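Local coordinates for protein enoyl-CoA hydratase/isomerase (PDB 4KPK) that probably acts as an isomerase or hydratase on enoyl-CoA-type substrates, with a crotonase-like fold, at residues 42-45 and 50-53. Sequence-based numbering, arbitrary orientation.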
# COMPACT_ATOMS: atom_id res chain seq x y z
N SER A 42 -32.25 -8.19 -9.35
CA SER A 42 -32.95 -7.23 -10.20
C SER A 42 -31.95 -6.45 -10.97
O SER A 42 -30.78 -6.29 -10.55
CB SER A 42 -33.72 -6.13 -9.39
OG SER A 42 -34.67 -6.69 -8.53
N CYS A 43 -32.41 -5.85 -12.05
CA CYS A 43 -31.56 -4.95 -12.76
C CYS A 43 -32.40 -3.94 -13.45
O CYS A 43 -33.47 -4.26 -13.95
CB CYS A 43 -30.64 -5.74 -13.74
SG CYS A 43 -31.49 -6.79 -14.91
N THR A 44 -31.95 -2.68 -13.42
CA THR A 44 -32.67 -1.56 -14.03
C THR A 44 -31.71 -0.62 -14.68
O THR A 44 -30.50 -0.61 -14.37
CB THR A 44 -33.52 -0.76 -12.97
OG1 THR A 44 -32.64 -0.21 -11.98
CG2 THR A 44 -34.48 -1.66 -12.32
N LEU A 45 -32.23 0.20 -15.59
CA LEU A 45 -31.40 1.13 -16.33
C LEU A 45 -32.15 2.43 -16.56
O LEU A 45 -33.19 2.44 -17.17
CB LEU A 45 -31.00 0.49 -17.66
CG LEU A 45 -30.07 1.31 -18.55
CD1 LEU A 45 -28.73 1.55 -17.90
CD2 LEU A 45 -29.88 0.52 -19.85
N ALA A 50 -26.96 2.18 -14.31
CA ALA A 50 -27.47 0.85 -14.34
C ALA A 50 -27.35 0.36 -12.94
O ALA A 50 -26.42 0.74 -12.24
CB ALA A 50 -26.62 -0.05 -15.26
N GLN A 51 -28.26 -0.52 -12.55
CA GLN A 51 -28.18 -1.06 -11.23
C GLN A 51 -28.30 -2.52 -11.29
O GLN A 51 -29.16 -3.03 -12.00
CB GLN A 51 -29.34 -0.52 -10.34
CG GLN A 51 -29.43 0.98 -10.39
CD GLN A 51 -30.38 1.52 -9.32
OE1 GLN A 51 -30.59 0.90 -8.29
NE2 GLN A 51 -30.98 2.65 -9.59
N MSE A 52 -27.50 -3.17 -10.45
CA MSE A 52 -27.54 -4.61 -10.20
C MSE A 52 -27.83 -4.74 -8.73
O MSE A 52 -27.08 -4.22 -7.89
CB MSE A 52 -26.21 -5.31 -10.51
CG MSE A 52 -26.28 -6.82 -10.25
SE MSE A 52 -24.51 -7.54 -10.80
CE MSE A 52 -24.07 -7.82 -12.65
N VAL A 53 -28.92 -5.45 -8.42
CA VAL A 53 -29.46 -5.47 -7.10
C VAL A 53 -29.64 -6.91 -6.57
O VAL A 53 -30.40 -7.69 -7.14
CB VAL A 53 -30.81 -4.72 -7.00
CG1 VAL A 53 -31.32 -4.72 -5.55
CG2 VAL A 53 -30.68 -3.29 -7.52
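Thr44 and Gln51 face each other as a hydrogen-bonded antiparallel pair, linked by Thr44 N to Gln51 O (3.2 Å) and Gln51 N to Thr44 O (2.9 Å). The pair Ser42 and Val53 repeats the arrangement: Ser42 N donates to Val53 O and Val53 N to Ser42 O. Alongside the N-H bond from Thr44, Gln51 O receives a weaker CA-H...O contact from Cys43 CA at 3.2 Å. Along the Gln51 side chain, CB lies 3.7 Å from Thr44 OG1 and CG 3.8 Å from the same oxygen. With CG beside the backbone N (chi1 -51°) and the chain extended beyond it (chi2 -170°), the amide rises past Thr44: Gln51 CD is 3.9 Å from Thr44 OG1 and Gln51 NE2 only a little farther, beyond hydrogen-bonding distance, while Gln51 OE1 accepts a hydrogen bond from Lys90. Thr44 OG1 sits between its backbone N and carbonyl carbon (chi1 61°), facing the Gln51 chain, while CG2 is anti to the carbonyl carbon. On the same face, the CB atoms of Ser42 and Val53 approach to 4.0 Å. The other face carries Cys43, Leu45, Ala50 and the selenomethionine Met52; there Leu45 CD1 bends over to Ala50 CB, 3.7 Å away. The two strands form a beta hairpin at one margin of the mixed sheet, 41-46 being outermost within the chain and 49-54 running parallel to 86-91 on its inner side. Helix 30-37 packs on Cys43 and Leu45, and helix 65-80 on Ala50 and Met52.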